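Local coordinates for rhamnose ABC transporter, rhamnose-binding protein (PDB 5BQ3), which probably binds a carbohydrate, likely rhamnose, as the substrate-binding component of an ABC sugar transporter, at residues A229-L234 with V243-L248; D238-V243 with D260-E265. All coordinates share one frame; numbering follows the deposited sequence.

Contact 1: residues A229-L234 with V243-L248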
ATOM      1  N   ALA A 229      16.485   7.023   5.391  1.00 36.59           N
ATOM      2  CA  ALA A 229      17.355   7.859   6.220  1.00 36.59           C
ATOM      3  C   ALA A 229      18.166   7.021   7.219  1.00 39.40           C
ATOM      4  O   ALA A 229      19.311   7.369   7.502  1.00 39.98           O
ATOM      5  CB  ALA A 229      16.531   8.900   6.953  1.00 36.94           C
ATOM      6  N   THR A 230      17.579   5.922   7.743  1.00 34.50           N
ATOM      7  CA  THR A 230      18.240   5.014   8.687  1.00 34.20           C
ATOM      8  C   THR A 230      19.314   4.203   7.949  1.00 39.64           C
ATOM      9  O   THR A 230      20.390   3.977   8.505  1.00 40.22           O
ATOM     10  CB  THR A 230      17.214   4.118   9.404  1.00 39.35           C
ATOM     11  OG1 THR A 230      16.162   4.932   9.913  1.00 35.39           O
ATOM     12  CG2 THR A 230      17.823   3.340  10.567  1.00 38.30           C
ATOM     13  N   ALA A 231      19.031   3.793   6.693  1.00 36.84           N
ATOM     14  CA  ALA A 231      19.964   3.048   5.847  1.00 37.75           C
ATOM     15  C   ALA A 231      21.170   3.909   5.495  1.00 44.19           C
ATOM     16  O   ALA A 231      22.292   3.402   5.485  1.00 45.49           O
ATOM     17  CB  ALA A 231      19.268   2.577   4.585  1.00 38.35           C
ATOM     18  N   ARG A 232      20.944   5.221   5.251  1.00 41.06           N
ATOM     19  CA  ARG A 232      21.994   6.185   4.931  1.00 42.35           C
ATOM     20  C   ARG A 232      22.911   6.394   6.139  1.00 46.41           C
ATOM     21  O   ARG A 232      24.117   6.570   5.955  1.00 48.05           O
ATOM     22  CB  ARG A 232      21.388   7.516   4.467  1.00 43.00           C
ATOM     23  CG  ARG A 232      22.363   8.376   3.663  1.00 54.31           C
ATOM     24  CD  ARG A 232      21.705   9.577   3.013  1.00 58.97           C
ATOM     25  NE  ARG A 232      21.353  10.611   3.987  1.00 59.24           N
ATOM     26  CZ  ARG A 232      20.112  10.887   4.369  1.00 69.36           C
ATOM     27  NH1 ARG A 232      19.086  10.213   3.859  1.00 56.50           N
ATOM     28  NH2 ARG A 232      19.883  11.843   5.257  1.00 53.57           N
ATOM     29  N   TYR A 233      22.347   6.345   7.364  1.00 41.30           N
ATOM     30  CA  TYR A 233      23.114   6.493   8.600  1.00 41.39           C
ATOM     31  C   TYR A 233      23.955   5.244   8.875  1.00 45.08           C
ATOM     32  O   TYR A 233      25.146   5.377   9.151  1.00 45.44           O
ATOM     33  CB  TYR A 233      22.202   6.809   9.806  1.00 41.61           C
ATOM     34  CG  TYR A 233      22.914   6.697  11.140  1.00 44.14           C
ATOM     35  CD1 TYR A 233      23.837   7.660  11.543  1.00 47.57           C
ATOM     36  CD2 TYR A 233      22.700   5.607  11.978  1.00 44.25           C
ATOM     37  CE1 TYR A 233      24.526   7.539  12.749  1.00 49.42           C
ATOM     38  CE2 TYR A 233      23.383   5.475  13.185  1.00 45.63           C
ATOM     39  CZ  TYR A 233      24.293   6.448  13.571  1.00 55.87           C
ATOM     40  OH  TYR A 233      24.960   6.332  14.769  1.00 59.04           O
ATOM     41  N   LEU A 234      23.331   4.046   8.828  1.00 41.24           N
ATOM     42  CA  LEU A 234      23.982   2.765   9.110  1.00 42.01           C
ATOM     43  C   LEU A 234      25.130   2.454   8.143  1.00 49.54           C
ATOM     44  O   LEU A 234      26.172   1.981   8.597  1.00 50.07           O
ATOM     45  CB  LEU A 234      22.969   1.611   9.112  1.00 40.85           C
ATOM     46  CG  LEU A 234      22.011   1.558  10.305  1.00 43.93           C
ATOM     47  CD1 LEU A 234      20.755   0.807   9.952  1.00 42.92           C
ATOM     48  CD2 LEU A 234      22.669   0.938  11.524  1.00 46.30           C
ATOM     49  N   VAL A 243      24.071  -3.902  12.862  1.00 43.71           N
ATOM     50  CA  VAL A 243      22.690  -3.573  13.220  1.00 41.01           C
ATOM     51  C   VAL A 243      21.839  -3.761  11.959  1.00 43.09           C
ATOM     52  O   VAL A 243      22.079  -3.098  10.945  1.00 42.54           O
ATOM     53  CB  VAL A 243      22.543  -2.151  13.844  1.00 43.99           C
ATOM     54  CG1 VAL A 243      21.078  -1.794  14.094  1.00 42.32           C
ATOM     55  CG2 VAL A 243      23.344  -2.026  15.136  1.00 44.35           C
ATOM     56  N   PHE A 244      20.874  -4.692  12.020  1.00 38.39           N
ATOM     57  CA  PHE A 244      19.976  -5.012  10.911  1.00 37.36           C
ATOM     58  C   PHE A 244      18.901  -3.945  10.734  1.00 37.68           C
ATOM     59  O   PHE A 244      18.455  -3.350  11.710  1.00 36.51           O
ATOM     60  CB  PHE A 244      19.313  -6.385  11.126  1.00 39.78           C
ATOM     61  CG  PHE A 244      20.263  -7.554  11.062  1.00 43.41           C
ATOM     62  CD1 PHE A 244      20.527  -8.193   9.855  1.00 47.91           C
ATOM     63  CD2 PHE A 244      20.880  -8.032  12.212  1.00 46.71           C
ATOM     64  CE1 PHE A 244      21.411  -9.275   9.797  1.00 50.60           C
ATOM     65  CE2 PHE A 244      21.764  -9.114  12.153  1.00 51.23           C
ATOM     66  CZ  PHE A 244      22.022  -9.727  10.945  1.00 50.32           C
ATOM     67  N   LEU A 245      18.484  -3.704   9.488  1.00 32.56           N
ATOM     68  CA  LEU A 245      17.438  -2.735   9.200  1.00 30.67           C
ATOM     69  C   LEU A 245      16.409  -3.344   8.263  1.00 34.21           C
ATOM     70  O   LEU A 245      16.740  -3.830   7.182  1.00 34.23           O
ATOM     71  CB  LEU A 245      17.994  -1.413   8.634  1.00 30.68           C
ATOM     72  CG  LEU A 245      16.951  -0.373   8.186  1.00 34.20           C
ATOM     73  CD1 LEU A 245      16.187   0.218   9.361  1.00 32.92           C
ATOM     74  CD2 LEU A 245      17.582   0.708   7.382  1.00 37.40           C
ATOM     75  N   THR A 246      15.154  -3.297   8.696  1.00 30.32           N
ATOM     76  CA  THR A 246      14.014  -3.799   7.944  1.00 29.89           C
ATOM     77  C   THR A 246      12.817  -2.861   8.182  1.00 33.11           C
ATOM     78  O   THR A 246      12.909  -1.903   8.958  1.00 32.37           O
ATOM     79  CB  THR A 246      13.745  -5.279   8.297  1.00 38.11           C
ATOM     80  OG1 THR A 246      12.759  -5.795   7.409  1.00 38.67           O
ATOM     81  CG2 THR A 246      13.321  -5.487   9.738  1.00 35.66           C
ATOM     82  N   GLY A 247      11.728  -3.130   7.478  1.00 29.64           N
ATOM     83  CA  GLY A 247      10.504  -2.350   7.564  1.00 28.52           C
ATOM     84  C   GLY A 247       9.824  -2.266   6.222  1.00 31.67           C
ATOM     85  O   GLY A 247       9.789  -3.254   5.482  1.00 31.09           O
ATOM     86  N   LEU A 248       9.298  -1.079   5.897  1.00 28.13           N
ATOM     87  CA  LEU A 248       8.605  -0.830   4.635  1.00 27.86           C
ATOM     88  C   LEU A 248       9.351   0.226   3.834  1.00 32.61           C
ATOM     89  O   LEU A 248       9.504   1.345   4.310  1.00 32.78           O
ATOM     90  CB  LEU A 248       7.141  -0.415   4.880  1.00 27.18           C
ATOM     91  CG  LEU A 248       6.307  -1.333   5.782  1.00 31.39           C
ATOM     92  CD1 LEU A 248       5.106  -0.612   6.298  1.00 31.33           C
ATOM     93  CD2 LEU A 248       5.878  -2.600   5.063  1.00 33.69           C
TER
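Leu234 and Leu245 meet where helix 224-236 lies against strand 244-247, the second half of a beta-alpha-beta crossover that starts from strand 218-221. This is the Rossmann-like architecture of the type I periplasmic binding proteins. The helix segment runs back almost antiparallel to the strand, at 170°, with the two axes 9.5 Å apart. Packing is closest on the face of the helix turned to the sheet. Leu234 spreads its two methyls over two strand-side residues: CD1 rests on Leu245 CB at 3.8 Å, while CD2 reaches Val243 CB at 3.9 Å, its side chain lying at about a right angle to that valine. With an alanine at Leu234 both methyls go, and a gap would probably open over Val243 and Leu245 at this end of the contact.

Leu245 answers from the strand. Its CG stands anti to the backbone N (chi1 175°), which carries the forked end out to the helix. There CD1 lies against Thr230 CG2 at 3.7 Å, and CD2 comes up against the backbone of Ala231. With CG2 anti to the backbone N, Thr230 offers its methyl to the leucine, while its OG1 is hydrogen-bonded to Gly226 O.

The far side of the helix is the more open to solvent. Arg232 points away from the strand, and Tyr233 beside it takes no part in the contact; both are partly exposed and lean on Phe203 and Gln207 of helix 199-212, where Arg232 also forms a salt bridge to Asp199. Phe244 likewise points to the other face of the sheet, toward Gln148 of helix 134-149. Back in the buried layer, the fork of Leu245 ends with CD2 3.8 Å from Ala231 CB and 3.5 Å from Ala231 N.

Contact 2: residues D238-V243 with D260-E265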
ATOM      1  N   ASP A 238      29.816   2.732  11.844  1.00 59.50           N
ATOM      2  CA  ASP A 238      30.505   1.495  12.228  1.00 60.40           C
ATOM      3  C   ASP A 238      29.519   0.329  12.441  1.00 62.22           C
ATOM      4  O   ASP A 238      29.951  -0.822  12.553  1.00 62.53           O
ATOM      5  CB  ASP A 238      31.325   1.725  13.517  1.00 63.40           C
ATOM      6  CG  ASP A 238      32.435   2.765  13.438  1.00 79.17           C
ATOM      7  OD1 ASP A 238      32.389   3.624  12.527  1.00 81.27           O
ATOM      8  OD2 ASP A 238      33.323   2.748  14.313  1.00 87.22           O
ATOM      9  N   TYR A 239      28.202   0.628  12.487  1.00 56.39           N
ATOM     10  CA  TYR A 239      27.129  -0.344  12.710  1.00 54.33           C
ATOM     11  C   TYR A 239      26.653  -1.027  11.411  1.00 56.91           C
ATOM     12  O   TYR A 239      25.697  -1.805  11.463  1.00 55.72           O
ATOM     13  CB  TYR A 239      25.939   0.332  13.418  1.00 53.88           C
ATOM     14  CG  TYR A 239      26.265   0.883  14.789  1.00 56.01           C
ATOM     15  CD1 TYR A 239      26.359   0.044  15.897  1.00 58.17           C
ATOM     16  CD2 TYR A 239      26.447   2.248  14.988  1.00 56.95           C
ATOM     17  CE1 TYR A 239      26.652   0.548  17.164  1.00 59.19           C
ATOM     18  CE2 TYR A 239      26.736   2.765  16.251  1.00 58.02           C
ATOM     19  CZ  TYR A 239      26.840   1.910  17.336  1.00 65.21           C
ATOM     20  OH  TYR A 239      27.124   2.410  18.583  1.00 66.82           O
ATOM     21  N   LYS A 240      27.328  -0.766  10.262  1.00 53.67           N
ATOM     22  CA  LYS A 240      26.993  -1.359   8.960  1.00 53.33           C
ATOM     23  C   LYS A 240      27.155  -2.883   9.016  1.00 57.39           C
ATOM     24  O   LYS A 240      28.237  -3.381   9.335  1.00 58.57           O
ATOM     25  CB  LYS A 240      27.862  -0.761   7.837  1.00 57.24           C
ATOM     26  CG  LYS A 240      27.335  -1.051   6.430  1.00 68.43           C
ATOM     27  CD  LYS A 240      28.322  -0.639   5.352  1.00 76.48           C
ATOM     28  CE  LYS A 240      27.843  -1.037   3.978  1.00 83.70           C
ATOM     29  NZ  LYS A 240      28.832  -0.683   2.928  1.00 93.16           N
ATOM     30  N   GLY A 241      26.060  -3.595   8.757  1.00 52.61           N
ATOM     31  CA  GLY A 241      26.020  -5.052   8.788  1.00 52.66           C
ATOM     32  C   GLY A 241      25.792  -5.635  10.170  1.00 55.26           C
ATOM     33  O   GLY A 241      25.232  -6.730  10.288  1.00 55.28           O
ATOM     34  N   LYS A 242      26.226  -4.908  11.223  1.00 50.28           N
ATOM     35  CA  LYS A 242      26.095  -5.300  12.630  1.00 49.23           C
ATOM     36  C   LYS A 242      24.649  -5.096  13.117  1.00 50.09           C
ATOM     37  O   LYS A 242      24.070  -6.014  13.703  1.00 49.87           O
ATOM     38  CB  LYS A 242      27.090  -4.521  13.507  1.00 52.29           C
ATOM     39  CG  LYS A 242      28.549  -4.899  13.263  1.00 68.88           C
ATOM     40  CD  LYS A 242      29.498  -4.033  14.073  1.00 80.44           C
ATOM     41  CE  LYS A 242      30.937  -4.420  13.848  1.00 95.45           C
ATOM     42  NZ  LYS A 242      31.865  -3.573  14.640  1.00107.15           N
ATOM     43  N   VAL A 243      24.071  -3.902  12.862  1.00 43.71           N
ATOM     44  CA  VAL A 243      22.690  -3.573  13.220  1.00 41.01           C
ATOM     45  C   VAL A 243      21.839  -3.761  11.959  1.00 43.09           C
ATOM     46  O   VAL A 243      22.079  -3.098  10.945  1.00 42.54           O
ATOM     47  CB  VAL A 243      22.543  -2.151  13.844  1.00 43.99           C
ATOM     48  CG1 VAL A 243      21.078  -1.794  14.094  1.00 42.32           C
ATOM     49  CG2 VAL A 243      23.344  -2.026  15.136  1.00 44.35           C
ATOM     50  N   ASP A 260      24.928  -3.214  -0.930  1.00 54.03           N
ATOM     51  CA  ASP A 260      26.009  -2.895   0.023  1.00 54.77           C
ATOM     52  C   ASP A 260      26.095  -3.918   1.136  1.00 57.86           C
ATOM     53  O   ASP A 260      27.189  -4.259   1.588  1.00 59.30           O
ATOM     54  CB  ASP A 260      25.765  -1.523   0.702  1.00 55.90           C
ATOM     55  CG  ASP A 260      25.927  -0.269  -0.130  1.00 73.62           C
ATOM     56  OD1 ASP A 260      26.009  -0.385  -1.375  1.00 77.42           O
ATOM     57  OD2 ASP A 260      25.904   0.839   0.457  1.00 79.01           O
ATOM     58  N   GLY A 261      24.924  -4.334   1.607  1.00 51.74           N
ATOM     59  CA  GLY A 261      24.757  -5.215   2.754  1.00 50.50           C
ATOM     60  C   GLY A 261      24.160  -4.519   3.967  1.00 51.74           C
ATOM     61  O   GLY A 261      24.018  -5.149   5.018  1.00 50.45           O
ATOM     62  N   THR A 262      23.800  -3.215   3.835  1.00 47.33           N
ATOM     63  CA  THR A 262      23.187  -2.405   4.903  1.00 45.43           C
ATOM     64  C   THR A 262      21.788  -2.961   5.222  1.00 47.80           C
ATOM     65  O   THR A 262      21.422  -3.085   6.392  1.00 46.75           O
ATOM     66  CB  THR A 262      23.149  -0.913   4.496  1.00 51.35           C
ATOM     67  OG1 THR A 262      24.450  -0.504   4.071  1.00 52.97           O
ATOM     68  CG2 THR A 262      22.667  -0.003   5.625  1.00 47.03           C
ATOM     69  N   VAL A 263      21.026  -3.308   4.169  1.00 43.45           N
ATOM     70  CA  VAL A 263      19.681  -3.878   4.244  1.00 41.61           C
ATOM     71  C   VAL A 263      19.718  -5.273   3.597  1.00 46.21           C
ATOM     72  O   VAL A 263      20.267  -5.424   2.507  1.00 47.08           O
ATOM     73  CB  VAL A 263      18.625  -2.943   3.579  1.00 44.28           C
ATOM     74  CG1 VAL A 263      17.218  -3.532   3.667  1.00 42.87           C
ATOM     75  CG2 VAL A 263      18.659  -1.546   4.192  1.00 43.43           C
ATOM     76  N   LYS A 264      19.167  -6.288   4.279  1.00 42.34           N
ATOM     77  CA  LYS A 264      19.113  -7.658   3.757  1.00 42.94           C
ATOM     78  C   LYS A 264      17.742  -7.925   3.130  1.00 45.29           C
ATOM     79  O   LYS A 264      17.675  -8.422   2.000  1.00 46.59           O
ATOM     80  CB  LYS A 264      19.439  -8.691   4.849  1.00 46.19           C
ATOM     81  CG  LYS A 264      20.925  -8.750   5.191  1.00 71.61           C
ATOM     82  CD  LYS A 264      21.262  -9.896   6.129  1.00 86.86           C
ATOM     83  CE  LYS A 264      22.749  -9.993   6.378  1.00102.45           C
ATOM     84  NZ  LYS A 264      23.090 -11.146   7.253  1.00113.20           N
ATOM     85  N   GLU A 265      16.653  -7.559   3.847  1.00 38.79           N
ATOM     86  CA  GLU A 265      15.277  -7.735   3.384  1.00 37.18           C
ATOM     87  C   GLU A 265      14.325  -6.723   4.030  1.00 37.83           C
ATOM     88  O   GLU A 265      14.365  -6.496   5.240  1.00 36.81           O
ATOM     89  CB  GLU A 265      14.780  -9.169   3.655  1.00 39.12           C
ATOM     90  CG  GLU A 265      13.537  -9.552   2.866  1.00 47.63           C
ATOM     91  CD  GLU A 265      13.041 -10.970   3.071  1.00 67.86           C
ATOM     92  OE1 GLU A 265      12.709 -11.332   4.222  1.00 68.15           O
ATOM     93  OE2 GLU A 265      12.960 -11.712   2.066  1.00 61.33           O
TER
HETATM   94  O   HOH W   1      23.284  -2.494   8.576  1.00 35.96           O
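Lys240 reaches across from the turn before strand 244-247 to Asp260, the last residue of helix 251-260, and Thr262, in the loop just after it. Its CG is anti to the backbone N (chi1 -165°), and the chain stays extended from there to the amine, a straight rod lying at about a right angle to both partners. The rod passes over the hydroxyl of Thr262 with its carbons: CE lies 3.4 Å from OG1 and CG 3.8 Å from the same oxygen. Thr262 sets this up by holding OG1 anti to its carbonyl carbon (chi1 -51°), while its other branch, CG2, turns to helix 224-236. Beyond the threonine, the lysine ends beside Asp260, with NZ 3.9 Å from CB. The carboxylate itself is farther off, OD2 standing 4.1 Å from NZ, beyond salt-bridge range.

The backbones are joined by a water molecule. It accepts from Gly241 N at 3.0 Å and donates to Val243 O at 2.7 Å and to Thr262 O at 2.9 Å, so three backbone groups from the two loops share it. Both loops turn at glycines with positive phi: Gly241 within the turn, and Gly261 where the chain leaves helix 251-260.

The chemistry therefore divides in two. The directional bonding between these surface loops runs through water, whereas the lysine contributes aliphatic cover and a charge near Asp260 whose attraction is probably weak and softened by solvent.

Running from the N terminus, the chain passes through helix 224-236, turns through 238-243, enters strand 244-247, continues along helix 251-260 and reaches the loop 260-265. Contact 1 closes a loop with eight residues between its segments, the end of the helix and the turn after it; contact 2 closes a longer one of sixteen, which includes that strand and the next helix. Their segments alternate, so the two closures cross instead of nesting, and Val243 belongs to both. Thr246 OG1 and Glu265 O, 2.8 Å apart in a probable hydrogen bond, add a direct tie. Together the contacts hold one crossover and the following loop against the edge strand of the four-stranded parallel sheet.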